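Local coordinates for protein ancestral D-type dye decolorizing peroxidase (Geotrichum candidum, PDB 7ANV) that probably uses hydrogen peroxide and a haem cofactor to oxidise dyes and related substrates, as an ancestral fungal D-type dye-decolorizing peroxidase, at residues Asp97-Thr102 with Pro240-Asp245; Pro222-Val227 with Ser359-Arg364; Phe321-Pro326 with His342-Asn347. All blocks are in the same frame, centred on the assembly; numbering follows the deposited sequence.

Contact 1 of 3, residues Asp97-Thr102 with Pro240-Asp245; sequences DNLGDT and PSWAKD
Leu99 carries the apolar part of this contact and splits its two methyl groups between Trp242 and Ala243. With CG anti to the backbone N (chi1 -171°), the fork of Leu99 is carried toward 240-245, where CD2 and CD1 take different partners. CD2 of Leu99 comes up to the edge of the indole near the ring plane, 3.4 Å from Trp242 CH2. The leucine and tryptophan side chains cross at about a right angle. The other branch, Leu99 CD1, meets the methyl group Ala243 CB at 3.5 Å.

A second patch is formed by proline and backbone. Pro240 CD lies 3.8 Å from the carbonyl Asn98 O and 4.0 Å from Asn98 CB. Pro240 also serves the first patch, because its CB sits 3.3 Å above the plane of the Trp242 ring, offset toward the rim. The indole thus has proline on one face and leucine at its edge.

Hydrogen bonds act within 240-245. The 3-10 turn is closed by Ala243 N to Pro240 O, 3.0 Å. It brings Pro240, Trp242 and Ala243 together on one short piece of chain.

Phe475 of strand 466-476 touches Leu99, Trp242 and Ala243, and Leu89 of helix 86-92 touches Leu99 and Trp242. The arrangement is plain hydrophobic packing between two loops, joining the N-terminal ferredoxin-like half of the dye-decolorizing peroxidase fold to elements of the C-terminal half.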
loop_
_atom_site.group_PDB
_atom_site.type_symbol
_atom_site.label_atom_id
_atom_site.label_comp_id
_atom_site.label_asym_id
_atom_site.label_seq_id
_atom_site.Cartn_x
_atom_site.Cartn_y
_atom_site.Cartn_z
ATOM N N ASP A 97 8.994 -10.842 -22.040
ATOM C CA ASP A 97 9.540 -9.701 -22.828
ATOM C C ASP A 97 8.525 -8.555 -22.935
ATOM O O ASP A 97 9.008 -7.404 -22.949
ATOM C CB ASP A 97 10.039 -10.166 -24.195
ATOM C CG ASP A 97 11.357 -10.913 -24.094
ATOM O OD1 ASP A 97 12.067 -10.720 -23.081
ATOM O OD2 ASP A 97 11.652 -11.707 -25.010
ATOM N N ASN A 98 7.209 -8.836 -22.967
ATOM C CA ASN A 98 6.097 -7.845 -23.105
ATOM C C ASN A 98 5.329 -7.658 -21.785
ATOM O O ASN A 98 4.296 -6.928 -21.759
ATOM C CB ASN A 98 5.101 -8.281 -24.173
ATOM C CG ASN A 98 5.748 -8.505 -25.528
ATOM O OD1 ASN A 98 6.940 -8.254 -25.713
ATOM N ND2 ASN A 98 4.964 -8.989 -26.481
ATOM N N LEU A 99 5.780 -8.268 -20.706
ATOM C CA LEU A 99 5.098 -8.082 -19.405
ATOM C C LEU A 99 5.619 -6.832 -18.674
ATOM O O LEU A 99 6.835 -6.738 -18.343
ATOM C CB LEU A 99 5.244 -9.302 -18.510
ATOM C CG LEU A 99 4.371 -9.210 -17.266
ATOM C CD1 LEU A 99 2.894 -9.138 -17.671
ATOM C CD2 LEU A 99 4.612 -10.369 -16.329
ATOM N N GLY A 100 4.692 -5.939 -18.344
ATOM C CA GLY A 100 5.014 -4.694 -17.640
ATOM C C GLY A 100 6.092 -3.962 -18.395
ATOM O O GLY A 100 5.994 -3.846 -19.641
ATOM N N ASP A 101 6.986 -3.332 -17.647
ATOM C CA ASP A 101 8.022 -2.448 -18.255
ATOM C C ASP A 101 9.215 -2.607 -17.338
ATOM O O ASP A 101 9.241 -3.683 -16.619
ATOM C CB ASP A 101 7.535 -1.007 -18.537
ATOM C CG ASP A 101 8.335 -0.276 -19.601
ATOM O OD1 ASP A 101 9.531 -0.630 -19.767
ATOM O OD2 ASP A 101 7.763 0.632 -20.300
ATOM N N THR A 102 10.169 -1.689 -17.456
ATOM C CA THR A 102 11.490 -1.815 -16.814
ATOM C C THR A 102 11.213 -2.168 -15.357
ATOM O O THR A 102 11.968 -2.964 -14.835
ATOM C CB THR A 102 12.372 -0.584 -17.078
ATOM O OG1 THR A 102 12.504 -0.606 -18.502
ATOM C CG2 THR A 102 13.737 -0.646 -16.416
ATOM N N PRO A 240 1.339 -10.397 -23.319
ATOM C CA PRO A 240 1.184 -11.841 -23.501
ATOM C C PRO A 240 -0.264 -12.178 -23.114
ATOM O O PRO A 240 -0.840 -11.540 -22.209
ATOM C CB PRO A 240 2.247 -12.471 -22.605
ATOM C CG PRO A 240 2.848 -11.322 -21.779
ATOM C CD PRO A 240 2.144 -10.033 -22.148
ATOM N N SER A 241 -0.830 -13.201 -23.739
ATOM C CA SER A 241 -2.224 -13.625 -23.459
ATOM C C SER A 241 -2.292 -14.067 -21.990
ATOM O O SER A 241 -3.337 -13.799 -21.377
ATOM C CB SER A 241 -2.675 -14.721 -24.389
ATOM O OG SER A 241 -1.774 -15.805 -24.317
ATOM N N TRP A 242 -1.210 -14.628 -21.456
ATOM C CA TRP A 242 -1.172 -15.144 -20.056
ATOM C C TRP A 242 -1.196 -13.977 -19.046
ATOM O O TRP A 242 -1.270 -14.260 -17.817
ATOM C CB TRP A 242 0.000 -16.090 -19.775
ATOM C CG TRP A 242 1.367 -15.569 -20.075
ATOM C CD1 TRP A 242 2.093 -15.884 -21.186
ATOM C CD2 TRP A 242 2.223 -14.752 -19.253
ATOM N NE1 TRP A 242 3.297 -15.235 -21.160
ATOM C CE2 TRP A 242 3.413 -14.555 -19.977
ATOM C CE3 TRP A 242 2.089 -14.132 -18.001
ATOM C CZ2 TRP A 242 4.458 -13.757 -19.520
ATOM C CZ3 TRP A 242 3.127 -13.350 -17.542
ATOM C CH2 TRP A 242 4.308 -13.186 -18.279
ATOM N N ALA A 243 -1.071 -12.730 -19.482
ATOM C CA ALA A 243 -1.048 -11.579 -18.536
ATOM C C ALA A 243 -2.445 -10.994 -18.382
ATOM O O ALA A 243 -2.687 -10.271 -17.396
ATOM C CB ALA A 243 -0.050 -10.540 -18.972
ATOM N N LYS A 244 -3.378 -11.299 -19.269
ATOM C CA LYS A 244 -4.743 -10.757 -19.137
ATOM C C LYS A 244 -5.345 -11.135 -17.788
ATOM O O LYS A 244 -5.255 -12.311 -17.383
ATOM C CB LYS A 244 -5.702 -11.215 -20.245
ATOM C CG LYS A 244 -7.074 -10.569 -20.155
ATOM C CD LYS A 244 -7.730 -10.510 -21.514
ATOM C CE LYS A 244 -9.018 -9.712 -21.534
ATOM N NZ LYS A 244 -9.802 -10.082 -22.739
ATOM N N ASP A 245 -5.913 -10.132 -17.130
ATOM C CA ASP A 245 -6.685 -10.260 -15.875
ATOM C C ASP A 245 -5.737 -10.554 -14.712
ATOM O O ASP A 245 -6.231 -10.923 -13.684
ATOM C CB ASP A 245 -7.838 -11.268 -15.992
ATOM C CG ASP A 245 -9.102 -10.693 -16.646
ATOM O OD1 ASP A 245 -9.212 -9.452 -16.760
ATOM O OD2 ASP A 245 -9.947 -11.503 -17.028
#

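Contact 2 of 3, residues Pro222-Val227 with Ser359-Arg364; sequences PGVILV and SVESRR
The carboxylate of Glu361 and the peptide carbonyls of Glu361 and Arg364 are the flat groups that meet Val224, while the guanidinium of Arg363 has Ser362 OG 3.8 Å above one face, offset toward the rim. Val224 CG2 lies 3.8 Å from the carboxylate carbon Glu361 CD and is as near to Glu361 CG. The valine and glutamate side chains cross obliquely. Glu361 CG stands between the backbone N and the carbonyl carbon (chi1 81°). This placing sets CG beside Val224 CG2, and the extended chain beyond it carries the carboxylate on to Arg221.

Val224 does most of the touching from its side. Its CB points toward 359-364, and its two methyl groups straddle the backbone carbonyl of Glu361. Val224 CG1 is 3.4 Å from Glu361 O, and Val224 CG2 is 3.6 Å from the same oxygen. CG1 also reaches Arg364 O at 3.6 Å. Ile225 adds a lesser contact, with CD1 4.2 Å from Arg364 O. An alanine in place of Val224 would probably open a gap beside the Glu361 carbonyl and leave the aliphatic part of the glutamate less firmly packed.

Each backbone is held by its own bonds. Pro222 O accepts from both Ile225 N and Leu226 N. Across from it, the type I turn from Glu361 to Arg364 is closed by Arg364 N to Glu361 O, 3.2 Å. The carbonyl that the valine methyls flank thus has a hydrogen-bond donor in its own turn.

Glu361 has its charged partner in Arg221, and the side chain of Arg364 touches the haem. The chemistry implies a buried contact of methyl groups against carbonyls and a carboxylate, held by packing, with the glutamate charge probably balanced by Arg221.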
loop_
_atom_site.group_PDB
_atom_site.type_symbol
_atom_site.label_atom_id
_atom_site.label_comp_id
_atom_site.label_asym_id
_atom_site.label_seq_id
_atom_site.Cartn_x
_atom_site.Cartn_y
_atom_site.Cartn_z
ATOM N N PRO A 222 -11.176 -0.611 -15.728
ATOM C CA PRO A 222 -10.644 -1.822 -15.086
ATOM C C PRO A 222 -9.163 -2.051 -15.379
ATOM O O PRO A 222 -8.472 -2.618 -14.533
ATOM C CB PRO A 222 -11.505 -2.953 -15.639
ATOM C CG PRO A 222 -12.133 -2.364 -16.898
ATOM C CD PRO A 222 -12.335 -0.894 -16.588
ATOM N N GLY A 223 -8.701 -1.633 -16.566
ATOM C CA GLY A 223 -7.310 -1.805 -17.015
ATOM C C GLY A 223 -6.315 -0.915 -16.292
ATOM O O GLY A 223 -5.113 -1.048 -16.511
ATOM N N VAL A 224 -6.756 -0.021 -15.420
ATOM C CA VAL A 224 -5.817 0.613 -14.477
ATOM C C VAL A 224 -5.283 -0.448 -13.497
ATOM O O VAL A 224 -4.206 -0.241 -12.948
ATOM C CB VAL A 224 -6.507 1.773 -13.766
ATOM C CG1 VAL A 224 -5.684 2.310 -12.626
ATOM C CG2 VAL A 224 -6.837 2.872 -14.757
ATOM N N ILE A 225 -6.061 -1.489 -13.233
ATOM C CA ILE A 225 -5.745 -2.512 -12.187
ATOM C C ILE A 225 -5.389 -3.829 -12.878
ATOM O O ILE A 225 -4.416 -4.491 -12.470
ATOM C CB ILE A 225 -6.908 -2.666 -11.190
ATOM C CG1 ILE A 225 -7.213 -1.328 -10.517
ATOM C CG2 ILE A 225 -6.567 -3.757 -10.167
ATOM C CD1 ILE A 225 -6.040 -0.716 -9.803
ATOM N N LEU A 226 -6.147 -4.204 -13.903
ATOM C CA LEU A 226 -6.030 -5.520 -14.569
ATOM C C LEU A 226 -5.371 -5.394 -15.934
ATOM O O LEU A 226 -5.853 -4.605 -16.781
ATOM C CB LEU A 226 -7.418 -6.111 -14.739
ATOM C CG LEU A 226 -8.176 -6.441 -13.458
ATOM C CD1 LEU A 226 -9.608 -6.851 -13.852
ATOM C CD2 LEU A 226 -7.493 -7.510 -12.633
ATOM N N VAL A 227 -4.276 -6.114 -16.124
ATOM C CA VAL A 227 -3.541 -6.090 -17.413
ATOM C C VAL A 227 -4.514 -6.588 -18.493
ATOM O O VAL A 227 -5.328 -7.485 -18.238
ATOM C CB VAL A 227 -2.246 -6.921 -17.321
ATOM C CG1 VAL A 227 -1.600 -7.098 -18.671
ATOM C CG2 VAL A 227 -1.267 -6.299 -16.358
ATOM N N SER A 359 -5.641 10.290 -17.807
ATOM C CA SER A 359 -4.381 10.675 -17.120
ATOM C C SER A 359 -4.522 10.461 -15.602
ATOM O O SER A 359 -3.633 9.785 -15.037
ATOM C CB SER A 359 -3.946 12.087 -17.462
ATOM O OG SER A 359 -2.610 12.316 -17.035
ATOM N N VAL A 360 -5.567 10.996 -14.950
ATOM C CA VAL A 360 -5.649 10.966 -13.448
ATOM C C VAL A 360 -6.054 9.562 -12.947
ATOM O O VAL A 360 -5.547 9.146 -11.874
ATOM C CB VAL A 360 -6.604 12.013 -12.862
ATOM C CG1 VAL A 360 -8.062 11.709 -13.192
ATOM C CG2 VAL A 360 -6.408 12.099 -11.352
ATOM N N GLU A 361 -6.961 8.889 -13.656
ATOM C CA GLU A 361 -7.329 7.490 -13.337
ATOM C C GLU A 361 -6.041 6.664 -13.395
ATOM O O GLU A 361 -5.954 5.708 -12.642
ATOM C CB GLU A 361 -8.430 6.932 -14.262
ATOM C CG GLU A 361 -7.949 6.429 -15.621
ATOM C CD GLU A 361 -8.908 5.585 -16.438
ATOM O OE1 GLU A 361 -8.534 5.194 -17.618
ATOM O OE2 GLU A 361 -10.000 5.311 -15.940
ATOM N N SER A 362 -5.032 7.032 -14.190
ATOM C CA SER A 362 -3.909 6.076 -14.456
ATOM C C SER A 362 -3.005 5.928 -13.231
ATOM O O SER A 362 -2.158 5.008 -13.228
ATOM C CB SER A 362 -3.101 6.463 -15.666
ATOM O OG SER A 362 -2.525 7.736 -15.467
ATOM N N ARG A 363 -3.092 6.860 -12.266
ATOM C CA ARG A 363 -2.204 6.919 -11.098
ATOM C C ARG A 363 -2.826 6.170 -9.921
ATOM O O ARG A 363 -2.213 6.188 -8.827
ATOM C CB ARG A 363 -1.929 8.359 -10.657
ATOM C CG ARG A 363 -1.491 9.287 -11.770
ATOM C CD ARG A 363 -0.316 8.709 -12.467
ATOM N NE ARG A 363 0.231 9.687 -13.400
ATOM C CZ ARG A 363 1.167 9.377 -14.282
ATOM N NH1 ARG A 363 1.644 8.147 -14.306
ATOM N NH2 ARG A 363 1.616 10.282 -15.139
ATOM N N ARG A 364 -4.001 5.567 -10.074
ATOM C CA ARG A 364 -4.703 4.977 -8.919
ATOM C C ARG A 364 -4.165 3.571 -8.636
ATOM O O ARG A 364 -3.812 2.857 -9.588
ATOM C CB ARG A 364 -6.213 4.957 -9.155
ATOM C CG ARG A 364 -6.815 6.344 -9.378
ATOM C CD ARG A 364 -6.558 7.277 -8.220
ATOM N NE ARG A 364 -7.082 6.809 -6.954
ATOM C CZ ARG A 364 -8.351 6.939 -6.557
ATOM N NH1 ARG A 364 -9.250 7.519 -7.344
ATOM N NH2 ARG A 364 -8.741 6.436 -5.402
#

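Contact 3 of 3, residues Phe321-Pro326 with His342-Asn347. With HEM (protoporphyrin IX containing Fe), chain B.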
loop_
_atom_site.group_PDB
_atom_site.type_symbol
_atom_site.label_atom_id
_atom_site.label_comp_id
_atom_site.label_asym_id
_atom_site.label_seq_id
_atom_site.Cartn_x
_atom_site.Cartn_y
_atom_site.Cartn_z
ATOM N N PHE A 321 -14.724 14.594 -0.674
ATOM C CA PHE A 321 -13.931 15.855 -0.731
ATOM C C PHE A 321 -12.990 15.747 -1.922
ATOM O O PHE A 321 -12.706 14.599 -2.383
ATOM C CB PHE A 321 -13.140 16.107 0.556
ATOM C CG PHE A 321 -12.164 15.019 0.896
ATOM C CD1 PHE A 321 -12.584 13.864 1.539
ATOM C CD2 PHE A 321 -10.816 15.113 0.537
ATOM C CE1 PHE A 321 -11.705 12.835 1.819
ATOM C CE2 PHE A 321 -9.949 14.057 0.784
ATOM C CZ PHE A 321 -10.377 12.928 1.454
ATOM N N ARG A 322 -12.503 16.889 -2.412
ATOM C CA ARG A 322 -11.546 16.873 -3.539
ATOM C C ARG A 322 -10.493 17.987 -3.429
ATOM O O ARG A 322 -9.792 18.172 -4.416
ATOM C CB ARG A 322 -12.348 16.956 -4.838
ATOM C CG ARG A 322 -13.036 18.281 -5.062
ATOM C CD ARG A 322 -13.953 18.160 -6.276
ATOM N NE ARG A 322 -13.159 17.787 -7.431
ATOM C CZ ARG A 322 -12.870 18.597 -8.447
ATOM N NH1 ARG A 322 -13.319 19.836 -8.439
ATOM N NH2 ARG A 322 -12.120 18.157 -9.455
ATOM N N PHE A 323 -10.373 18.670 -2.287
ATOM C CA PHE A 323 -9.449 19.823 -2.117
ATOM C C PHE A 323 -9.893 20.941 -3.081
ATOM O O PHE A 323 -9.060 21.492 -3.808
ATOM C CB PHE A 323 -7.988 19.387 -2.357
ATOM C CG PHE A 323 -7.560 18.130 -1.643
ATOM C CD1 PHE A 323 -7.702 18.015 -0.266
ATOM C CD2 PHE A 323 -7.027 17.048 -2.342
ATOM C CE1 PHE A 323 -7.359 16.852 0.401
ATOM C CE2 PHE A 323 -6.652 15.895 -1.671
ATOM C CZ PHE A 323 -6.786 15.810 -0.289
ATOM N N ASP A 324 -11.187 21.233 -3.152
ATOM C CA ASP A 324 -11.685 22.253 -4.131
ATOM C C ASP A 324 -12.243 23.496 -3.449
ATOM O O ASP A 324 -12.784 24.369 -4.219
ATOM C CB ASP A 324 -12.730 21.686 -5.100
ATOM C CG ASP A 324 -13.994 21.181 -4.428
ATOM O OD1 ASP A 324 -14.089 21.314 -3.173
ATOM O OD2 ASP A 324 -14.882 20.654 -5.173
ATOM N N HIS A 325 -12.189 23.640 -2.123
ATOM C CA HIS A 325 -12.762 24.866 -1.480
ATOM C C HIS A 325 -12.029 25.143 -0.174
ATOM O O HIS A 325 -12.549 24.793 0.890
ATOM C CB HIS A 325 -14.282 24.715 -1.207
ATOM C CG HIS A 325 -15.178 25.107 -2.336
ATOM N ND1 HIS A 325 -15.600 24.199 -3.317
ATOM C CD2 HIS A 325 -15.768 26.284 -2.648
ATOM C CE1 HIS A 325 -16.390 24.812 -4.184
ATOM N NE2 HIS A 325 -16.514 26.085 -3.792
ATOM N N PRO A 326 -10.803 25.724 -0.184
ATOM C CA PRO A 326 -10.177 26.310 -1.378
ATOM C C PRO A 326 -9.512 25.282 -2.310
ATOM O O PRO A 326 -9.144 24.188 -1.843
ATOM C CB PRO A 326 -9.089 27.219 -0.775
ATOM C CG PRO A 326 -8.688 26.556 0.548
ATOM C CD PRO A 326 -9.924 25.806 1.002
ATOM N N HIS A 342 -0.134 13.184 3.613
ATOM C CA HIS A 342 0.034 11.871 2.939
ATOM C C HIS A 342 -1.048 11.642 1.877
ATOM O O HIS A 342 -0.683 11.365 0.724
ATOM C CB HIS A 342 0.108 10.739 3.953
ATOM C CG HIS A 342 0.225 9.379 3.341
ATOM N ND1 HIS A 342 1.283 9.010 2.538
ATOM C CD2 HIS A 342 -0.546 8.274 3.499
ATOM C CE1 HIS A 342 1.127 7.736 2.207
ATOM N NE2 HIS A 342 -0.025 7.264 2.752
ATOM N N ILE A 343 -2.335 11.742 2.227
ATOM C CA ILE A 343 -3.399 11.408 1.232
ATOM C C ILE A 343 -3.426 12.398 0.089
ATOM O O ILE A 343 -3.806 11.972 -1.023
ATOM C CB ILE A 343 -4.784 11.249 1.869
ATOM C CG1 ILE A 343 -5.383 12.566 2.355
ATOM C CG2 ILE A 343 -4.698 10.205 2.966
ATOM C CD1 ILE A 343 -6.824 12.417 2.735
ATOM N N ARG A 344 -3.002 13.646 0.313
ATOM C CA ARG A 344 -3.045 14.680 -0.749
ATOM C C ARG A 344 -1.848 14.466 -1.678
ATOM O O ARG A 344 -1.982 14.686 -2.891
ATOM C CB ARG A 344 -3.135 16.078 -0.109
ATOM C CG ARG A 344 -3.273 17.174 -1.156
ATOM C CD ARG A 344 -3.805 18.436 -0.530
ATOM N NE ARG A 344 -4.082 19.419 -1.565
ATOM C CZ ARG A 344 -4.666 20.606 -1.352
ATOM N NH1 ARG A 344 -4.956 21.021 -0.130
ATOM N NH2 ARG A 344 -4.968 21.378 -2.378
ATOM N N LYS A 345 -0.741 13.943 -1.182
ATOM C CA LYS A 345 0.388 13.507 -2.043
ATOM C C LYS A 345 -0.018 12.280 -2.873
ATOM O O LYS A 345 0.336 12.253 -4.034
ATOM C CB LYS A 345 1.585 13.155 -1.162
ATOM C CG LYS A 345 2.313 14.359 -0.608
ATOM C CD LYS A 345 3.153 15.056 -1.691
ATOM C CE LYS A 345 4.383 15.690 -1.092
ATOM N NZ LYS A 345 5.081 16.544 -2.078
ATOM N N THR A 346 -0.717 11.296 -2.289
ATOM C CA THR A 346 -0.879 9.970 -2.929
ATOM C C THR A 346 -2.134 9.914 -3.811
ATOM O O THR A 346 -2.135 9.108 -4.741
ATOM C CB THR A 346 -0.824 8.845 -1.896
ATOM O OG1 THR A 346 -1.932 9.023 -1.032
ATOM C CG2 THR A 346 0.488 8.896 -1.151
ATOM N N ASN A 347 -3.115 10.761 -3.538
ATOM C CA ASN A 347 -4.314 10.967 -4.388
ATOM C C ASN A 347 -4.604 12.464 -4.442
ATOM O O ASN A 347 -5.299 12.990 -3.568
ATOM C CB ASN A 347 -5.520 10.186 -3.859
ATOM C CG ASN A 347 -6.718 10.421 -4.738
ATOM O OD1 ASN A 347 -6.656 11.150 -5.753
ATOM N ND2 ASN A 347 -7.832 9.912 -4.303
HETATM C CHA HEM B . -3.924 6.370 2.413
HETATM C CHB HEM B . -0.949 5.460 6.127
HETATM C CHC HEM B . 2.482 3.966 2.958
HETATM C CHD HEM B . -0.405 5.281 -0.706
HETATM C C1A HEM B . -3.403 6.233 3.687
HETATM C C2A HEM B . -4.106 6.524 4.882
HETATM C C3A HEM B . -3.272 6.289 5.929
HETATM C C4A HEM B . -2.046 5.816 5.383
HETATM C CMA HEM B . -3.585 6.438 7.408
HETATM C CAA HEM B . -5.519 7.087 4.992
HETATM C CBA HEM B . -6.638 6.078 4.805
HETATM C CGA HEM B . -7.317 6.149 3.467
HETATM O O1A HEM B . -7.565 7.198 2.843
HETATM O O2A HEM B . -7.670 5.120 2.988
HETATM C C1B HEM B . 0.245 4.970 5.565
HETATM C C2B HEM B . 1.359 4.516 6.342
HETATM C C3B HEM B . 2.318 4.076 5.478
HETATM C C4B HEM B . 1.760 4.270 4.112
HETATM C CMB HEM B . 1.468 4.525 7.842
HETATM C CAB HEM B . 3.644 3.464 5.731
HETATM C CBB HEM B . 4.007 2.836 6.877
HETATM C C1C HEM B . 2.008 4.219 1.661
HETATM C C2C HEM B . 2.722 4.037 0.466
HETATM C C3C HEM B . 1.894 4.449 -0.563
HETATM C C4C HEM B . 0.669 4.867 0.023
HETATM C CMC HEM B . 4.138 3.489 0.361
HETATM C CAC HEM B . 2.118 4.507 -2.009
HETATM C CBC HEM B . 3.327 4.577 -2.546
HETATM C C1D HEM B . -1.621 5.624 -0.114
HETATM C C2D HEM B . -2.778 5.967 -0.958
HETATM C C3D HEM B . -3.749 6.286 -0.077
HETATM C C4D HEM B . -3.176 6.133 1.279
HETATM C CMD HEM B . -2.926 5.980 -2.477
HETATM C CAD HEM B . -5.162 6.711 -0.415
HETATM C CBD HEM B . -5.276 8.210 -0.741
HETATM C CGD HEM B . -6.656 8.570 -1.206
HETATM O O1D HEM B . -7.168 9.590 -0.679
HETATM O O2D HEM B . -7.244 7.918 -2.107
HETATM N NA HEM B . -2.127 5.785 4.004
HETATM N NB HEM B . 0.523 4.787 4.265
HETATM N NC HEM B . 0.775 4.770 1.389
HETATM N ND HEM B . -1.868 5.767 1.210
HETATM FE FE HEM B . -0.713 5.352 2.697
HETATM O O HOH W 1 -6.385 23.606 -1.463
#
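Arg344 lays its guanidinium flat on the ring of Phe323, with planes 5° apart and centres 4.5 Å apart. The two side chains slide past each other in opposite directions. Arg344 CD sits over the ring centre, 3.7 Å from the centroid, as a CH-pi contact. Phe323 CB in turn lies over the guanidinium. The arginine chain is extended from CG to NE, with CG anti to the backbone N (chi1 -176°). Its NE forms a salt bridge to Asp351. A water accepts from Arg344 NH2 at 2.8 Å and also bonds to Pro326 O, bridging the two segments.

At the edge of the Phe323 ring, in its plane, Asn347 O approaches CE2 of Phe323 to 3.7 Å. Ile343 CG1 lies near the ring plane off another rim atom, Phe323 CZ, while Ile343 CD1 meets Phe321 CZ at 3.8 Å.

The same segment, 342-347, also meets the haem. His342 NE2 binds the iron at 2.0 Å as the proximal ligand, and His342 ND1 is hydrogen-bonded to Asp431. Asn347, just after the helix, donates from ND2 to the haem propionate O2D at 3.0 Å, with an N-H...O angle of 160°. Thr346 OG1 donates a hydrogen bond to His342 O, from above the carbonyl plane.

Helix 342-346 thus has the haem on one side and the loop 321-326 on another. This loop follows helix 309-312, and Asn347 leads on toward helix 357-361.

Overall arrangement
Contact 1 and contact 2 are neighbours, with centres 15 Å apart, and they touch where Asp245 N probably bonds to Val227 O. Their later and earlier segments, 240-245 and 222-227, share the connection between strands 219-220 and 247-256. Along the chain the two contacts cross, since their segments alternate. Both segments of contact 3 fall between those of contact 2 in sequence; in space the two centres are 19 Å apart, and Arg364 and Asn347 pack together. Contacts 1 and 3 are in series, about 33 Å between centres. The set runs from loop packing far from the chain's centre, through the Arg364 side of the haem pocket, to the iron-binding helix 342-346.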